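Long-range contact in Hen1 (Anabaena variabilis, PDB 3JWH), which probably methylates the 2'-hydroxyl of the 3'-terminal nucleotide of RNA through its methyltransferase domain, crystallised with the cofactor product S-adenosyl-L-homocysteine: residues Arg32-Gly37 and Lys98-Tyr103. Residues are numbered along the deposited sequence; the frame is centred on the assembly and turned at random.
Sequences RVIDLG and KRFHGY. With SAH (S-adenosyl-L-homocysteine), chain C.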
loop_
_atom_site.group_PDB
_atom_site.type_symbol
_atom_site.label_atom_id
_atom_site.label_comp_id
_atom_site.label_asym_id
_atom_site.label_seq_id
_atom_site.Cartn_x
_atom_site.Cartn_y
_atom_site.Cartn_z
ATOM N N ARG A 32 9.917 4.825 8.176
ATOM C CA ARG A 32 10.174 5.404 6.861
ATOM C C ARG A 32 9.299 4.681 5.859
ATOM O O ARG A 32 9.554 3.532 5.535
ATOM C CB ARG A 32 11.642 5.209 6.494
ATOM C CG ARG A 32 12.625 5.717 7.535
ATOM C CD ARG A 32 12.987 7.163 7.290
ATOM N NE ARG A 32 13.702 7.764 8.415
ATOM C CZ ARG A 32 14.154 9.013 8.423
ATOM N NH1 ARG A 32 13.967 9.796 7.368
ATOM N NH2 ARG A 32 14.762 9.489 9.497
ATOM N N VAL A 33 8.290 5.362 5.336
ATOM C CA VAL A 33 7.377 4.711 4.417
ATOM C C VAL A 33 7.221 5.321 3.040
ATOM O O VAL A 33 7.162 6.532 2.879
ATOM C CB VAL A 33 5.943 4.634 5.028
ATOM C CG1 VAL A 33 5.018 3.798 4.112
ATOM C CG2 VAL A 33 6.002 4.067 6.458
ATOM N N ILE A 34 7.110 4.450 2.049
ATOM C CA ILE A 34 6.894 4.897 0.704
ATOM C C ILE A 34 5.586 4.303 0.193
ATOM O O ILE A 34 5.413 3.102 0.159
ATOM C CB ILE A 34 8.079 4.520 -0.231
ATOM C CG1 ILE A 34 7.785 5.008 -1.645
ATOM C CG2 ILE A 34 8.295 3.021 -0.252
ATOM C CD1 ILE A 34 9.009 4.946 -2.596
ATOM N N ASP A 35 4.669 5.170 -0.219
ATOM C CA ASP A 35 3.371 4.746 -0.727
ATOM C C ASP A 35 3.333 4.706 -2.261
ATOM O O ASP A 35 3.280 5.750 -2.917
ATOM C CB ASP A 35 2.306 5.690 -0.186
ATOM C CG ASP A 35 0.905 5.211 -0.473
ATOM O OD1 ASP A 35 0.675 3.980 -0.452
ATOM O OD2 ASP A 35 0.028 6.072 -0.701
ATOM N N LEU A 36 3.360 3.505 -2.818
ATOM C CA LEU A 36 3.369 3.328 -4.270
ATOM C C LEU A 36 1.955 3.353 -4.861
ATOM O O LEU A 36 1.136 2.500 -4.569
ATOM C CB LEU A 36 4.096 2.029 -4.621
ATOM C CG LEU A 36 5.471 1.869 -3.949
ATOM C CD1 LEU A 36 5.973 0.452 -4.126
ATOM C CD2 LEU A 36 6.457 2.877 -4.531
ATOM N N GLY A 37 1.699 4.338 -5.711
ATOM C CA GLY A 37 0.387 4.505 -6.303
ATOM C C GLY A 37 -0.401 5.246 -5.238
ATOM O O GLY A 37 -1.518 4.875 -4.890
ATOM N N LYS A 98 15.785 4.406 -8.412
ATOM C CA LYS A 98 16.718 4.368 -7.295
ATOM C C LYS A 98 16.170 5.089 -6.067
ATOM O O LYS A 98 16.673 4.903 -4.966
ATOM C CB LYS A 98 18.071 4.975 -7.710
ATOM C CG LYS A 98 18.651 4.357 -8.986
ATOM C CD LYS A 98 18.844 2.839 -8.885
ATOM C CE LYS A 98 20.015 2.468 -7.976
ATOM N NZ LYS A 98 20.242 0.992 -7.911
ATOM N N ARG A 99 15.146 5.912 -6.258
ATOM C CA ARG A 99 14.531 6.629 -5.141
ATOM C C ARG A 99 13.585 5.734 -4.315
ATOM O O ARG A 99 13.036 6.175 -3.300
ATOM C CB ARG A 99 13.761 7.845 -5.654
ATOM C CG ARG A 99 14.630 8.969 -6.175
ATOM C CD ARG A 99 13.786 10.025 -6.875
ATOM N NE ARG A 99 13.128 9.494 -8.068
ATOM C CZ ARG A 99 12.364 10.211 -8.889
ATOM N NH1 ARG A 99 12.157 11.503 -8.659
ATOM N NH2 ARG A 99 11.795 9.631 -9.936
ATOM N N PHE A 100 13.404 4.490 -4.751
ATOM C CA PHE A 100 12.543 3.533 -4.055
ATOM C C PHE A 100 13.322 2.738 -2.991
ATOM O O PHE A 100 12.746 1.903 -2.298
ATOM C CB PHE A 100 11.941 2.528 -5.039
ATOM C CG PHE A 100 10.973 3.112 -6.032
ATOM C CD1 PHE A 100 10.603 4.449 -5.990
ATOM C CD2 PHE A 100 10.432 2.297 -7.024
ATOM C CE1 PHE A 100 9.705 4.976 -6.929
ATOM C CE2 PHE A 100 9.532 2.804 -7.969
ATOM C CZ PHE A 100 9.168 4.144 -7.924
ATOM N N HIS A 101 14.624 2.990 -2.863
ATOM C CA HIS A 101 15.465 2.269 -1.896
ATOM C C HIS A 101 15.513 2.853 -0.493
ATOM O O HIS A 101 15.218 4.027 -0.271
ATOM C CB HIS A 101 16.931 2.206 -2.370
ATOM C CG HIS A 101 17.161 1.351 -3.574
ATOM N ND1 HIS A 101 16.801 0.022 -3.625
ATOM C CD2 HIS A 101 17.779 1.620 -4.753
ATOM C CE1 HIS A 101 17.186 -0.493 -4.781
ATOM N NE2 HIS A 101 17.783 0.455 -5.484
ATOM N N GLY A 102 15.932 2.009 0.443
ATOM C CA GLY A 102 16.120 2.430 1.813
ATOM C C GLY A 102 14.961 2.657 2.749
ATOM O O GLY A 102 15.193 3.165 3.845
ATOM N N TYR A 103 13.735 2.312 2.352
ATOM C CA TYR A 103 12.567 2.512 3.225
ATOM C C TYR A 103 12.273 1.301 4.114
ATOM O O TYR A 103 12.612 0.165 3.791
ATOM C CB TYR A 103 11.303 2.821 2.395
ATOM C CG TYR A 103 11.290 4.187 1.764
ATOM C CD1 TYR A 103 10.813 5.302 2.465
ATOM C CD2 TYR A 103 11.813 4.386 0.491
ATOM C CE1 TYR A 103 10.861 6.583 1.905
ATOM C CE2 TYR A 103 11.869 5.660 -0.077
ATOM C CZ TYR A 103 11.399 6.745 0.621
ATOM O OH TYR A 103 11.426 7.991 0.045
HETATM N N SAH C . -3.899 4.349 -2.909
HETATM C CA SAH C . -4.830 5.465 -3.139
HETATM C CB SAH C . -5.777 5.108 -4.286
HETATM C CG SAH C . -4.982 4.781 -5.551
HETATM S SD SAH C . -6.015 4.273 -6.975
HETATM C C SAH C . -5.657 5.713 -1.876
HETATM O O SAH C . -6.766 5.140 -1.814
HETATM O OXT SAH C . -5.163 6.467 -1.008
HETATM C "C5'" SAH C . -4.669 3.608 -8.020
HETATM C "C4'" SAH C . -3.478 4.567 -8.066
HETATM O "O4'" SAH C . -2.364 3.889 -8.673
HETATM C "C3'" SAH C . -3.803 5.779 -8.945
HETATM O "O3'" SAH C . -3.188 6.951 -8.405
HETATM C "C2'" SAH C . -3.137 5.384 -10.263
HETATM O "O2'" SAH C . -2.800 6.568 -10.992
HETATM C "C1'" SAH C . -1.863 4.756 -9.701
HETATM N N9 SAH C . -1.150 3.944 -10.710
HETATM C C8 SAH C . -1.705 3.048 -11.521
HETATM N N7 SAH C . -0.763 2.482 -12.272
HETATM C C5 SAH C . 0.404 3.022 -11.938
HETATM C C6 SAH C . 1.710 2.846 -12.366
HETATM N N6 SAH C . 1.991 1.970 -13.330
HETATM N N1 SAH C . 2.680 3.574 -11.809
HETATM C C2 SAH C . 2.410 4.458 -10.857
HETATM N N3 SAH C . 1.180 4.654 -10.427
HETATM C C4 SAH C . 0.158 3.958 -10.941
#
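I34 sets its branched CB almost squarely over the middle of the Y103 ring: CB lies 3.7 Å from the ring centroid and only 7° off the normal, a CH-pi contact. CG1 of I34 is anti to the backbone N (chi1 179°), and the extended chain carries CD1 between the two rings, 3.8 Å from F100 CD1 and 3.9 Å from Y103 CE2; the isoleucine thus spans both aromatics, crossing each at about a right angle. CG2 also rests on the tyrosine face, 3.8 Å from Y103 CG. The ring reaches the strand backbone too, with Y103 CD1 3.6 Å from V33 C, while R32 O lies at the ring edge, 3.8 Å from Y103 CD1. The Y103 hydroxyl is hydrogen-bonded to T57, which helps to hold the far end of the ring. An alanine in place of Y103 would probably leave one flank of I34 without its aromatic cover and T57 without this hydroxyl partner. The strand order 3-2-1-4-5-7-6 marks a Rossmann-like methyltransferase, and G37, just after strand 32-36, accepts a hydrogen bond from SAH N at its O. The loop leading into strand 105-109 packs against interior strand 32-36, where I34 also touches V59 of strand 55-60 and F100 meets V126 of helix 117-131.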